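Local coordinates for protein Cd1 (Flavonifractor plautii, PDB 7D3B) that binds FMN and, as a member of the NADPH-dependent FMN reductase family with a flavodoxin-like fold, probably carries out flavin-dependent electron transfer, at residues M109-N114 with T163-V168. Residues are numbered along the deposited sequence; the frame is centred on the assembly and turned at random.
Sequences MDRGNN and TPMWKV
R111 and T163 meet through the backbone: R111 N donates to T163 O at 3.1 Å, with an angle of 159° at the hydrogen. A weaker CA-H...O contact from D110 CA to the same T163 O, 3.4 Å long, adds to it. The R111 side chain runs on past P164 and M165, a selenomethionine; it and the M165 side chain cross at about a right angle, R111 CD 4.0 Å from M165 SE. A bend at chi3 (-102°) turns the guanidinium so that P164 O lies at its edge, but the R111 NH2 to P164 O contact of 2.5 Å is too short and poorly angled, a weak and doubtful bond. A long arginine suits this place because its aliphatic part packs by M165 while its charged end makes a long, weak ion pair with D136.

This junction sits where helix 153-162, the crossover helix linking parallel strands 138-144 and 167-174 of the flavodoxin-like sheet, gives way to strand 167-174. M165, with positive phi, ends that helix in a Schellman motif, and the turn faces the break between helices 96-109 and 111-123. On the flank of the break, the flexible chain of M109, also selenomethionine, bends at chi2 and chi3 until CE presses on W166 CZ2 at 3.3 Å, a tight approach, with L74 and L78 of helix 70-79 close by. P164 CG lies over the centre of one face of the W166 ring, 3.6 Å above its plane.

T163 CG2, a small branch, fits against D110 CA at 3.4 Å. D110 is the N-cap of helix 111-123: its OD1 accepts from N113 N (2.9 Å) on the anti side of the carboxylate. With an alanine in its place N113 N would lose this capping bond, and the first turn would probably be less firmly fixed, though the backbone bond from N114 N to D110 O would remain.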
loop_
_atom_site.group_PDB
_atom_site.type_symbol
_atom_site.label_atom_id
_atom_site.label_comp_id
_atom_site.label_asym_id
_atom_site.label_seq_id
_atom_site.Cartn_x
_atom_site.Cartn_y
_atom_site.Cartn_z
HETATM N N MSE A 109 -7.334 -6.752 -5.416
HETATM C CA MSE A 109 -7.717 -5.418 -4.982
HETATM C C MSE A 109 -7.352 -4.350 -5.965
HETATM O O MSE A 109 -7.642 -3.174 -5.740
HETATM C CB MSE A 109 -7.064 -5.090 -3.639
HETATM C CG MSE A 109 -7.563 -5.930 -2.486
HETATM SE SE MSE A 109 -9.490 -5.732 -2.202
HETATM C CE MSE A 109 -9.544 -3.851 -1.670
ATOM N N ASP A 110 -6.678 -4.735 -7.045
ATOM C CA ASP A 110 -6.313 -3.746 -8.049
ATOM C C ASP A 110 -7.573 -3.067 -8.570
ATOM O O ASP A 110 -8.489 -3.737 -9.053
ATOM C CB ASP A 110 -5.549 -4.401 -9.194
ATOM C CG ASP A 110 -4.972 -3.381 -10.146
ATOM O OD1 ASP A 110 -5.733 -2.884 -11.006
ATOM O OD2 ASP A 110 -3.766 -3.063 -10.015
ATOM N N ARG A 111 -7.641 -1.739 -8.444
ATOM C CA ARG A 111 -8.850 -1.049 -8.875
ATOM C C ARG A 111 -9.038 -1.182 -10.377
ATOM O O ARG A 111 -10.153 -1.428 -10.853
ATOM C CB ARG A 111 -8.812 0.421 -8.451
ATOM C CG ARG A 111 -9.794 1.296 -9.201
ATOM C CD ARG A 111 -10.166 2.585 -8.465
ATOM N NE ARG A 111 -11.481 2.463 -7.848
ATOM C CZ ARG A 111 -11.680 2.198 -6.562
ATOM N NH1 ARG A 111 -12.914 2.099 -6.098
ATOM N NH2 ARG A 111 -10.649 2.044 -5.736
ATOM N N GLY A 112 -7.956 -1.051 -11.138
ATOM C CA GLY A 112 -8.041 -1.222 -12.569
ATOM C C GLY A 112 -8.655 -2.549 -12.972
ATOM O O GLY A 112 -9.652 -2.589 -13.700
ATOM N N ASN A 113 -8.068 -3.653 -12.500
ATOM C CA ASN A 113 -8.545 -4.966 -12.924
ATOM C C ASN A 113 -9.956 -5.235 -12.444
ATOM O O ASN A 113 -10.686 -5.983 -13.097
ATOM C CB ASN A 113 -7.606 -6.065 -12.433
ATOM C CG ASN A 113 -6.204 -5.882 -12.949
ATOM O OD1 ASN A 113 -6.000 -5.513 -14.110
ATOM N ND2 ASN A 113 -5.224 -6.112 -12.091
ATOM N N ASN A 114 -10.360 -4.642 -11.316
ATOM C CA ASN A 114 -11.702 -4.894 -10.796
ATOM C C ASN A 114 -12.769 -4.110 -11.559
ATOM O O ASN A 114 -13.894 -4.595 -11.730
ATOM C CB ASN A 114 -11.749 -4.570 -9.300
ATOM C CG ASN A 114 -11.127 -5.671 -8.448
ATOM O OD1 ASN A 114 -10.278 -5.410 -7.602
ATOM N ND2 ASN A 114 -11.555 -6.906 -8.669
ATOM N N THR A 163 -2.453 0.047 -4.863
ATOM C CA THR A 163 -3.137 -0.956 -5.679
ATOM C C THR A 163 -4.636 -0.736 -5.746
ATOM O O THR A 163 -5.191 -0.787 -6.853
ATOM C CB THR A 163 -2.844 -2.365 -5.155
ATOM O OG1 THR A 163 -1.455 -2.664 -5.322
ATOM C CG2 THR A 163 -3.667 -3.395 -5.943
ATOM N N PRO A 164 -5.353 -0.544 -4.642
ATOM C CA PRO A 164 -6.787 -0.234 -4.716
ATOM C C PRO A 164 -7.107 1.251 -4.842
ATOM O O PRO A 164 -8.289 1.603 -4.918
ATOM C CB PRO A 164 -7.300 -0.781 -3.376
ATOM C CG PRO A 164 -6.143 -0.473 -2.422
ATOM C CD PRO A 164 -4.882 -0.676 -3.249
HETATM N N MSE A 165 -6.097 2.119 -4.871
HETATM C CA MSE A 165 -6.293 3.565 -4.927
HETATM C C MSE A 165 -7.125 4.074 -3.758
HETATM O O MSE A 165 -7.959 4.969 -3.912
HETATM C CB MSE A 165 -6.937 3.977 -6.259
HETATM C CG MSE A 165 -5.940 4.098 -7.389
HETATM SE SE MSE A 165 -6.698 4.552 -9.165
HETATM C CE MSE A 165 -7.776 6.119 -8.668
ATOM N N TRP A 166 -6.911 3.499 -2.581
ATOM C CA TRP A 166 -7.469 4.109 -1.389
ATOM C C TRP A 166 -6.821 5.474 -1.187
ATOM O O TRP A 166 -5.666 5.700 -1.557
ATOM C CB TRP A 166 -7.273 3.203 -0.178
ATOM C CG TRP A 166 -8.114 1.969 -0.288
ATOM C CD1 TRP A 166 -9.156 1.775 -1.147
ATOM C CD2 TRP A 166 -7.989 0.749 0.471
ATOM N NE1 TRP A 166 -9.685 0.512 -0.979
ATOM C CE2 TRP A 166 -8.989 -0.133 0.010
ATOM C CE3 TRP A 166 -7.129 0.319 1.489
ATOM C CZ2 TRP A 166 -9.151 -1.423 0.530
ATOM C CZ3 TRP A 166 -7.295 -0.971 2.007
ATOM C CH2 TRP A 166 -8.297 -1.816 1.526
ATOM N N LYS A 167 -7.593 6.409 -0.645
ATOM C CA LYS A 167 -7.122 7.774 -0.453
ATOM C C LYS A 167 -6.365 7.831 0.865
ATOM O O LYS A 167 -6.940 7.595 1.932
ATOM C CB LYS A 167 -8.286 8.755 -0.470
ATOM C CG LYS A 167 -7.872 10.211 -0.375
ATOM C CD LYS A 167 -9.085 11.126 -0.457
ATOM C CE LYS A 167 -9.064 11.957 -1.728
ATOM N NZ LYS A 167 -7.739 12.638 -1.878
ATOM N N VAL A 168 -5.065 8.110 0.777
ATOM C CA VAL A 168 -4.220 8.286 1.950
ATOM C C VAL A 168 -4.556 9.603 2.632
ATOM O O VAL A 168 -4.599 10.659 1.994
ATOM C CB VAL A 168 -2.737 8.237 1.550
ATOM C CG1 VAL A 168 -1.864 8.587 2.729
ATOM C CG2 VAL A 168 -2.390 6.870 1.047
#